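Local coordinates for hypothetical protein, similar to alpha-acetolactate decarboxylase (Staphylococcus aureus subsp. aureus, PDB 1XV2) that is of undetermined function but probably decarboxylates alpha-acetolactate to acetoin at a zinc site, at residues Asp97-Ala100 with Gln101-Asn104; Thr137-Ile140 with Asp141-Arg144; Ile66-Lys69 with Gly70-Val74; Leu166-Val170 with Gly171-Phe175. One frame throughout, in Å; residues are numbered along the deposited sequence.

Interaction 1 of 4, residues Asp97-Ala100 with Gln101-Asn104; sequences DVFA and QIKN
Val-98 and Ile-102, one helical turn apart, meet through the ends of their side chains, CG1 of Val-98 lying 4.1 Å from CD1 of Ile-102. Val-98 places CG1 anti to its backbone N (chi1 168°), which turns that methyl along the helix to meet the isoleucine. The same CD1 of Ile-102 also comes up to the edge of the Phe-99 ring, near the ring plane, 4.3 Å from CD1 of Phe-99. One methyl thus touches a valine on one turn and an aromatic edge beside it, and the three residues form the apolar side of helix 95-105. That side is laid against the curved antiparallel sheet: Val-98 reaches Leu-90, Phe-193 and Ile-117, Ile-102 reaches Val-115 and Ile-117, and the Phe-99 ring stacks with Phe-175.

Backbone bonding is that of an alpha-helix. Lys-103 N donates to Phe-99 O at 2.8 Å and Ile-102 N to Val-98 O at 3.1 Å, the latter with an N-H...O angle of 163°. Gln-101 N reaches Asp-97 O at 3.2 Å, while its second approach, to Val-98 O, is weak, as is the bond from Asn-104 N to Ala-100 O.

Among the polar side chains, Lys-103 passes its CG 3.0 Å from Phe-99 O, then bends at chi2 and chi3 and carries NZ to a salt bridge with Glu-109.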
loop_
_atom_site.group_PDB
_atom_site.type_symbol
_atom_site.label_atom_id
_atom_site.label_comp_id
_atom_site.label_asym_id
_atom_site.label_seq_id
_atom_site.Cartn_x
_atom_site.Cartn_y
_atom_site.Cartn_z
ATOM N N ASP A 97 -11.473 -13.915 21.192
ATOM C CA ASP A 97 -12.098 -12.925 22.064
ATOM C C ASP A 97 -11.190 -11.723 22.297
ATOM O O ASP A 97 -11.670 -10.605 22.489
ATOM C CB ASP A 97 -12.482 -13.558 23.406
ATOM C CG ASP A 97 -13.669 -14.499 23.287
ATOM O OD1 ASP A 97 -14.267 -14.570 22.191
ATOM O OD2 ASP A 97 -14.012 -15.159 24.293
ATOM N N VAL A 98 -9.880 -11.961 22.283
ATOM C CA VAL A 98 -8.913 -10.886 22.475
ATOM C C VAL A 98 -8.907 -10.015 21.230
ATOM O O VAL A 98 -8.874 -8.793 21.328
ATOM C CB VAL A 98 -7.484 -11.429 22.727
ATOM C CG1 VAL A 98 -6.463 -10.293 22.627
ATOM C CG2 VAL A 98 -7.410 -12.064 24.105
ATOM N N PHE A 99 -8.948 -10.646 20.057
ATOM C CA PHE A 99 -8.961 -9.894 18.808
ATOM C C PHE A 99 -10.255 -9.089 18.695
ATOM O O PHE A 99 -10.254 -7.960 18.210
ATOM C CB PHE A 99 -8.842 -10.827 17.598
ATOM C CG PHE A 99 -7.461 -11.392 17.382
ATOM C CD1 PHE A 99 -6.332 -10.729 17.850
ATOM C CD2 PHE A 99 -7.289 -12.568 16.655
ATOM C CE1 PHE A 99 -5.046 -11.227 17.599
ATOM C CE2 PHE A 99 -6.009 -13.075 16.396
ATOM C CZ PHE A 99 -4.887 -12.403 16.868
ATOM N N ALA A 100 -11.362 -9.675 19.140
ATOM C CA ALA A 100 -12.653 -8.990 19.079
ATOM C C ALA A 100 -12.612 -7.723 19.926
ATOM O O ALA A 100 -13.240 -6.723 19.584
ATOM C CB ALA A 100 -13.768 -9.918 19.566
ATOM N N GLN A 101 -11.874 -7.770 21.032
ATOM C CA GLN A 101 -11.747 -6.608 21.907
ATOM C C GLN A 101 -10.938 -5.526 21.197
ATOM O O GLN A 101 -11.319 -4.354 21.185
ATOM C CB GLN A 101 -11.055 -6.994 23.223
ATOM C CG GLN A 101 -11.861 -7.952 24.090
ATOM C CD GLN A 101 -13.226 -7.389 24.462
ATOM O OE1 GLN A 101 -13.321 -6.334 25.088
ATOM N NE2 GLN A 101 -14.286 -8.091 24.076
ATOM N N ILE A 102 -9.819 -5.929 20.604
ATOM C CA ILE A 102 -8.967 -4.993 19.887
ATOM C C ILE A 102 -9.756 -4.381 18.732
ATOM O O ILE A 102 -9.645 -3.187 18.458
ATOM C CB ILE A 102 -7.694 -5.703 19.362
ATOM C CG1 ILE A 102 -6.903 -6.262 20.550
ATOM C CG2 ILE A 102 -6.832 -4.727 18.573
ATOM C CD1 ILE A 102 -5.717 -7.121 20.176
ATOM N N LYS A 103 -10.570 -5.196 18.071
ATOM C CA LYS A 103 -11.386 -4.717 16.959
ATOM C C LYS A 103 -12.379 -3.667 17.449
ATOM O O LYS A 103 -12.790 -2.783 16.696
ATOM C CB LYS A 103 -12.138 -5.885 16.318
ATOM C CG LYS A 103 -11.243 -6.874 15.584
ATOM C CD LYS A 103 -10.835 -6.358 14.213
ATOM C CE LYS A 103 -12.048 -6.278 13.291
ATOM N NZ LYS A 103 -11.694 -5.890 11.901
ATOM N N ASN A 104 -12.756 -3.765 18.721
ATOM C CA ASN A 104 -13.696 -2.823 19.324
ATOM C C ASN A 104 -13.020 -1.525 19.750
ATOM O O ASN A 104 -13.597 -0.446 19.621
ATOM C CB ASN A 104 -14.361 -3.450 20.555
ATOM C CG ASN A 104 -15.339 -4.555 20.199
ATOM O OD1 ASN A 104 -15.753 -5.331 21.064
ATOM N ND2 ASN A 104 -15.725 -4.625 18.929
#

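Interaction 2 of 4, residues Thr137-Ile140 with Asp141-Arg144; sequences TRLI and DSAR
The guanidinium of Arg-144 carries Ile-140 on one face: CG1 of the isoleucine stands 3.4 Å above the plane, over the centre of the group, 3.5 Å from both NE and CZ of Arg-144. An extended chain from CG to NE brings the arginine back over the preceding turn, and Ile-140, with CG1 anti to its backbone N (chi1 -175°), presents that methylene to the flat group. The planar charge is therefore packed against hydrocarbon while NE makes a salt bridge with Glu-235 on the C-terminal helix 229-236, which Ile-140 also touches.

Asp-141 turns its carboxylate back toward the residues before the helix, and OD2 lies 3.1 Å from Thr-137 OG1. Thr-137 lies in the loop that runs from strand 120-127 into the short helix 140-143, and Asp-141 in its first turn. Asp-141 N donates to Arg-138 O at 3.0 Å. Leu-139 O is gripped twice, by Ala-143 N at 3.2 Å and by Ser-142 N at 3.0 Å. Arg-144 N closes the next turn on Ile-140 O.

On another side of the helix, CD1 of Leu-139 packs 3.9 Å from both CB and OG of Ser-142, whose hydroxyl is hydrogen-bonded to Gln-132.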
loop_
_atom_site.group_PDB
_atom_site.type_symbol
_atom_site.label_atom_id
_atom_site.label_comp_id
_atom_site.label_asym_id
_atom_site.label_seq_id
_atom_site.Cartn_x
_atom_site.Cartn_y
_atom_site.Cartn_z
ATOM N N THR A 137 11.723 -20.939 -3.336
ATOM C CA THR A 137 10.431 -21.410 -3.826
ATOM C C THR A 137 9.372 -20.581 -3.109
ATOM O O THR A 137 9.705 -19.722 -2.290
ATOM C CB THR A 137 10.178 -22.890 -3.481
ATOM O OG1 THR A 137 10.099 -23.039 -2.057
ATOM C CG2 THR A 137 11.297 -23.770 -4.023
ATOM N N ARG A 138 8.104 -20.838 -3.406
ATOM C CA ARG A 138 7.022 -20.105 -2.759
ATOM C C ARG A 138 7.074 -20.400 -1.260
ATOM O O ARG A 138 7.253 -21.544 -0.847
ATOM C CB ARG A 138 5.675 -20.516 -3.356
ATOM C CG ARG A 138 5.583 -20.272 -4.859
ATOM C CD ARG A 138 4.181 -20.531 -5.383
ATOM N NE ARG A 138 3.226 -19.545 -4.887
ATOM C CZ ARG A 138 3.189 -18.275 -5.280
ATOM N NH1 ARG A 138 4.051 -17.826 -6.183
ATOM N NH2 ARG A 138 2.290 -17.450 -4.764
ATOM N N LEU A 139 6.921 -19.357 -0.454
ATOM C CA LEU A 139 6.993 -19.480 0.999
ATOM C C LEU A 139 6.022 -20.484 1.621
ATOM O O LEU A 139 6.239 -20.953 2.742
ATOM C CB LEU A 139 6.794 -18.104 1.638
ATOM C CG LEU A 139 7.159 -17.995 3.118
ATOM C CD1 LEU A 139 8.588 -18.477 3.329
ATOM C CD2 LEU A 139 7.007 -16.557 3.578
ATOM N N ILE A 140 4.958 -20.817 0.899
ATOM C CA ILE A 140 3.971 -21.764 1.406
ATOM C C ILE A 140 4.619 -23.120 1.686
ATOM O O ILE A 140 4.172 -23.867 2.563
ATOM C CB ILE A 140 2.809 -21.953 0.398
ATOM C CG1 ILE A 140 1.731 -22.854 1.001
ATOM C CG2 ILE A 140 3.333 -22.547 -0.904
ATOM C CD1 ILE A 140 1.105 -22.298 2.267
ATOM N N ASP A 141 5.681 -23.426 0.947
ATOM C CA ASP A 141 6.384 -24.694 1.109
ATOM C C ASP A 141 7.095 -24.754 2.452
ATOM O O ASP A 141 7.241 -25.824 3.038
ATOM C CB ASP A 141 7.402 -24.902 -0.020
ATOM C CG ASP A 141 6.757 -24.922 -1.396
ATOM O OD1 ASP A 141 5.697 -25.564 -1.551
ATOM O OD2 ASP A 141 7.318 -24.302 -2.325
ATOM N N SER A 142 7.543 -23.601 2.936
ATOM C CA SER A 142 8.228 -23.542 4.218
ATOM C C SER A 142 7.213 -23.711 5.337
ATOM O O SER A 142 7.423 -24.490 6.270
ATOM C CB SER A 142 8.953 -22.208 4.372
ATOM O OG SER A 142 9.961 -22.075 3.388
ATOM N N ALA A 143 6.102 -22.989 5.224
ATOM C CA ALA A 143 5.047 -23.042 6.225
ATOM C C ALA A 143 4.497 -24.456 6.422
ATOM O O ALA A 143 4.130 -24.835 7.533
ATOM C CB ALA A 143 3.919 -22.093 5.835
ATOM N N ARG A 144 4.446 -25.234 5.348
ATOM C CA ARG A 144 3.922 -26.594 5.424
ATOM C C ARG A 144 4.850 -27.596 6.107
ATOM O O ARG A 144 4.475 -28.752 6.313
ATOM C CB ARG A 144 3.553 -27.084 4.024
ATOM C CG ARG A 144 2.288 -26.439 3.483
ATOM C CD ARG A 144 2.080 -26.735 2.009
ATOM N NE ARG A 144 0.823 -26.171 1.529
ATOM C CZ ARG A 144 0.503 -26.041 0.245
ATOM N NH1 ARG A 144 1.352 -26.436 -0.695
ATOM N NH2 ARG A 144 -0.665 -25.515 -0.099
#

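Interaction 3 of 4, residues Ile66-Lys69 with Gly70-Val74; sequences IELK and GDEKV
The carboxylate of Glu-72 reaches back to two successive backbone N-H groups: Gly-70 N donates to OE1 at 2.7 Å and Lys-69 N to OE2 at 2.8 Å. Both oxygens use their syn lone pairs, and the N-H...O angles of 155° and 153° show that neither bond is badly bent. The glutamate chain, bent at chi2 (85°), curls toward the backbone and lays its head group across the turn. Two bonds at separate oxygens fix the rotation of the carboxylate.

Leu-68 supplies the apolar side of this site, with CB and CD2 each 3.7 Å from Glu-72 OE2; its side chain also touches Ile-28 and strand 55-59. Lys-69 runs extended past Asp-71, whose OD1 is 3.1 Å from CD of the lysine. The ammonium itself is farther off, NZ standing 4.5 Å from Asp-71 OD1, beyond a salt bridge. Gly-70 takes a positive phi, where a CB would collide with Lys-69 O.

The turn carries the chain from edge strand 65-67 to the short strand 73-74. With an N-H donor bound at each oxygen, the Glu-72 carboxylate is probably stabilised in its charged form.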
loop_
_atom_site.group_PDB
_atom_site.type_symbol
_atom_site.label_atom_id
_atom_site.label_comp_id
_atom_site.label_asym_id
_atom_site.label_seq_id
_atom_site.Cartn_x
_atom_site.Cartn_y
_atom_site.Cartn_z
ATOM N N ILE A 66 17.902 -15.489 19.978
ATOM C CA ILE A 66 18.979 -14.548 20.260
ATOM C C ILE A 66 18.691 -13.113 19.826
ATOM O O ILE A 66 17.728 -12.848 19.103
ATOM C CB ILE A 66 20.302 -15.014 19.583
ATOM C CG1 ILE A 66 20.082 -15.258 18.087
ATOM C CG2 ILE A 66 20.791 -16.302 20.223
ATOM C CD1 ILE A 66 19.880 -14.008 17.264
ATOM N N GLU A 67 19.527 -12.185 20.284
ATOM C CA GLU A 67 19.379 -10.792 19.897
ATOM C C GLU A 67 20.260 -10.627 18.665
ATOM O O GLU A 67 21.437 -10.986 18.683
ATOM C CB GLU A 67 19.864 -9.852 20.999
ATOM C CG GLU A 67 19.429 -8.410 20.782
ATOM C CD GLU A 67 20.112 -7.436 21.716
ATOM O OE1 GLU A 67 20.207 -7.730 22.925
ATOM O OE2 GLU A 67 20.545 -6.366 21.241
ATOM N N LEU A 68 19.686 -10.097 17.594
ATOM C CA LEU A 68 20.421 -9.908 16.353
ATOM C C LEU A 68 21.528 -8.868 16.490
ATOM O O LEU A 68 21.413 -7.917 17.264
ATOM C CB LEU A 68 19.449 -9.506 15.243
ATOM C CG LEU A 68 18.363 -10.551 14.960
ATOM C CD1 LEU A 68 17.282 -9.967 14.071
ATOM C CD2 LEU A 68 18.996 -11.766 14.313
ATOM N N LYS A 69 22.606 -9.057 15.738
ATOM C CA LYS A 69 23.730 -8.128 15.773
ATOM C C LYS A 69 23.342 -6.792 15.147
ATOM O O LYS A 69 23.743 -5.731 15.631
ATOM C CB LYS A 69 24.930 -8.716 15.025
ATOM C CG LYS A 69 26.124 -7.776 14.946
ATOM C CD LYS A 69 27.275 -8.392 14.162
ATOM C CE LYS A 69 28.449 -7.428 14.046
ATOM N NZ LYS A 69 29.568 -8.017 13.262
ATOM N N GLY A 70 22.566 -6.850 14.067
ATOM C CA GLY A 70 22.141 -5.634 13.399
ATOM C C GLY A 70 22.425 -5.605 11.905
ATOM O O GLY A 70 21.747 -4.907 11.152
ATOM N N ASP A 71 23.416 -6.374 11.471
ATOM C CA ASP A 71 23.792 -6.412 10.061
ATOM C C ASP A 71 23.046 -7.481 9.264
ATOM O O ASP A 71 23.210 -7.578 8.047
ATOM C CB ASP A 71 25.298 -6.639 9.935
ATOM C CG ASP A 71 25.729 -7.989 10.471
ATOM O OD1 ASP A 71 25.422 -8.285 11.644
ATOM O OD2 ASP A 71 26.371 -8.754 9.718
ATOM N N GLU A 72 22.238 -8.290 9.943
ATOM C CA GLU A 72 21.479 -9.330 9.255
ATOM C C GLU A 72 20.507 -8.666 8.289
ATOM O O GLU A 72 20.020 -7.570 8.553
ATOM C CB GLU A 72 20.703 -10.196 10.255
ATOM C CG GLU A 72 21.575 -10.952 11.248
ATOM C CD GLU A 72 21.942 -10.127 12.465
ATOM O OE1 GLU A 72 21.721 -8.897 12.452
ATOM O OE2 GLU A 72 22.459 -10.716 13.441
ATOM N N LYS A 73 20.229 -9.327 7.173
ATOM C CA LYS A 73 19.315 -8.773 6.179
ATOM C C LYS A 73 17.909 -9.369 6.292
ATOM O O LYS A 73 17.741 -10.499 6.747
ATOM C CB LYS A 73 19.874 -9.005 4.770
ATOM C CG LYS A 73 21.116 -8.175 4.462
ATOM C CD LYS A 73 21.616 -8.384 3.039
ATOM C CE LYS A 73 22.162 -9.792 2.832
ATOM N NZ LYS A 73 22.757 -9.976 1.470
ATOM N N VAL A 74 16.909 -8.596 5.880
ATOM C CA VAL A 74 15.515 -9.037 5.927
ATOM C C VAL A 74 14.832 -8.814 4.577
ATOM O O VAL A 74 15.087 -7.824 3.899
ATOM C CB VAL A 74 14.723 -8.269 7.015
ATOM C CG1 VAL A 74 15.386 -8.461 8.367
ATOM C CG2 VAL A 74 14.650 -6.793 6.669
#

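Interaction 4 of 4, residues Leu166-Val170 with Gly171-Phe175; sequences LFHGV and GSAGF
With CG anti to its carbonyl carbon (chi1 -72°), His-168 swings its imidazole across the loop to Ala-173, the centre of an inverse gamma turn. The two meet in a CH-pi contact: CA of Ala-173 lies over one face of the ring, 3.3 Å from the centroid of the His-168 ring and offset toward the rim. The methyl lies over the same face, CB of Ala-173 3.6 Å from both ND1 and CE1 of His-168.

The backbone closes on itself. Gly-171 N donates to Phe-167 O at 3.1 Å, nearly straight along the carbonyl bond, with an N-H...O angle of 167°. Gly-169 N returns a bond to Gly-171 O at 2.9 Å, approaching from above that carbonyl plane. A positive phi, suited to glycine, lets Gly-169 make this tight turn; Gly-174 has a positive phi too.

This glycine-rich loop leads from strand 154-163 through a 3-10 turn into strand 174-181. Val-170 rests on Phe-208 and Gln-210 of strand 207-211 and touches Phe-167 of the second subunit, while Phe-175 packs against helix 95-105, so the loop links the seven-stranded sheet with the eight-stranded one, beside the second subunit.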
loop_
_atom_site.group_PDB
_atom_site.type_symbol
_atom_site.label_atom_id
_atom_site.label_comp_id
_atom_site.label_asym_id
_atom_site.label_seq_id
_atom_site.Cartn_x
_atom_site.Cartn_y
_atom_site.Cartn_z
ATOM N N LEU A 166 -8.674 -3.923 2.185
ATOM C CA LEU A 166 -8.144 -3.499 0.889
ATOM C C LEU A 166 -6.635 -3.689 0.752
ATOM O O LEU A 166 -6.112 -3.778 -0.357
ATOM C CB LEU A 166 -8.498 -2.031 0.623
ATOM C CG LEU A 166 -8.043 -1.443 -0.719
ATOM C CD1 LEU A 166 -8.670 -2.220 -1.862
ATOM C CD2 LEU A 166 -8.436 0.027 -0.797
ATOM N N PHE A 167 -5.935 -3.756 1.876
ATOM C CA PHE A 167 -4.494 -3.924 1.835
ATOM C C PHE A 167 -4.030 -5.364 2.022
ATOM O O PHE A 167 -2.838 -5.627 2.179
ATOM C CB PHE A 167 -3.849 -3.002 2.869
ATOM C CG PHE A 167 -3.806 -1.566 2.438
ATOM C CD1 PHE A 167 -2.703 -1.068 1.747
ATOM C CD2 PHE A 167 -4.879 -0.717 2.686
ATOM C CE1 PHE A 167 -2.673 0.255 1.309
ATOM C CE2 PHE A 167 -4.856 0.606 2.252
ATOM C CZ PHE A 167 -3.751 1.092 1.563
ATOM N N HIS A 168 -4.969 -6.301 1.998
ATOM C CA HIS A 168 -4.612 -7.707 2.132
ATOM C C HIS A 168 -3.693 -8.061 0.959
ATOM O O HIS A 168 -4.033 -7.823 -0.199
ATOM C CB HIS A 168 -5.873 -8.580 2.118
ATOM C CG HIS A 168 -6.699 -8.468 3.365
ATOM N ND1 HIS A 168 -7.881 -9.158 3.539
ATOM C CD2 HIS A 168 -6.500 -7.770 4.508
ATOM C CE1 HIS A 168 -8.373 -8.890 4.738
ATOM N NE2 HIS A 168 -7.553 -8.051 5.345
ATOM N N GLY A 169 -2.526 -8.620 1.263
ATOM C CA GLY A 169 -1.574 -8.958 0.218
ATOM C C GLY A 169 -0.330 -8.116 0.434
ATOM O O GLY A 169 0.782 -8.641 0.508
ATOM N N VAL A 170 -0.521 -6.804 0.530
ATOM C CA VAL A 170 0.581 -5.880 0.786
ATOM C C VAL A 170 0.997 -6.209 2.213
ATOM O O VAL A 170 2.180 -6.291 2.542
ATOM C CB VAL A 170 0.109 -4.408 0.701
ATOM C CG1 VAL A 170 1.250 -3.461 1.071
ATOM C CG2 VAL A 170 -0.380 -4.113 -0.702
ATOM N N GLY A 171 -0.015 -6.407 3.047
ATOM C CA GLY A 171 0.192 -6.781 4.431
ATOM C C GLY A 171 -0.533 -8.105 4.583
ATOM O O GLY A 171 -0.735 -8.804 3.592
ATOM N N SER A 172 -0.934 -8.460 5.798
ATOM C CA SER A 172 -1.641 -9.720 6.004
ATOM C C SER A 172 -3.105 -9.473 6.336
ATOM O O SER A 172 -3.457 -8.453 6.917
ATOM C CB SER A 172 -0.977 -10.527 7.119
ATOM O OG SER A 172 -0.863 -9.758 8.298
ATOM N N ALA A 173 -3.953 -10.419 5.959
ATOM C CA ALA A 173 -5.387 -10.322 6.195
ATOM C C ALA A 173 -5.730 -10.258 7.680
ATOM O O ALA A 173 -5.935 -11.287 8.317
ATOM C CB ALA A 173 -6.092 -11.513 5.548
ATOM N N GLY A 174 -5.797 -9.051 8.231
ATOM C CA GLY A 174 -6.121 -8.914 9.641
ATOM C C GLY A 174 -4.905 -8.767 10.544
ATOM O O GLY A 174 -3.991 -7.999 10.242
ATOM N N PHE A 175 -4.889 -9.507 11.651
ATOM C CA PHE A 175 -3.786 -9.438 12.603
ATOM C C PHE A 175 -2.580 -10.297 12.235
ATOM O O PHE A 175 -2.717 -11.423 11.751
ATOM C CB PHE A 175 -4.265 -9.849 14.002
ATOM C CG PHE A 175 -5.230 -8.881 14.625
ATOM C CD1 PHE A 175 -4.787 -7.655 15.114
ATOM C CD2 PHE A 175 -6.583 -9.189 14.715
ATOM C CE1 PHE A 175 -5.680 -6.745 15.686
ATOM C CE2 PHE A 175 -7.484 -8.285 15.283
ATOM C CZ PHE A 175 -7.028 -7.061 15.769
#

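Interactions 1 and 4 are the two that touch: Phe-99 CD1 comes within 3.5 Å of Phe-175 CD2, and Ile-102 CG2 within 3.7 Å of Phe-175 CZ, so helix 95-105 packs on the start of strand 174-181. That strand continues to His-176 and His-178, which bind the zinc ion together with His-189. The metal lies about 8 Å from the side chains of Ser-172 in interaction 4 and Leu-139 in interaction 2, but about 12 and 13 Å from Phe-99 and Leu-68. Interactions 2 and 4 stay about 10 Å apart at their nearest atoms. Interaction 3 lies across the chain's centre from interactions 1 and 4.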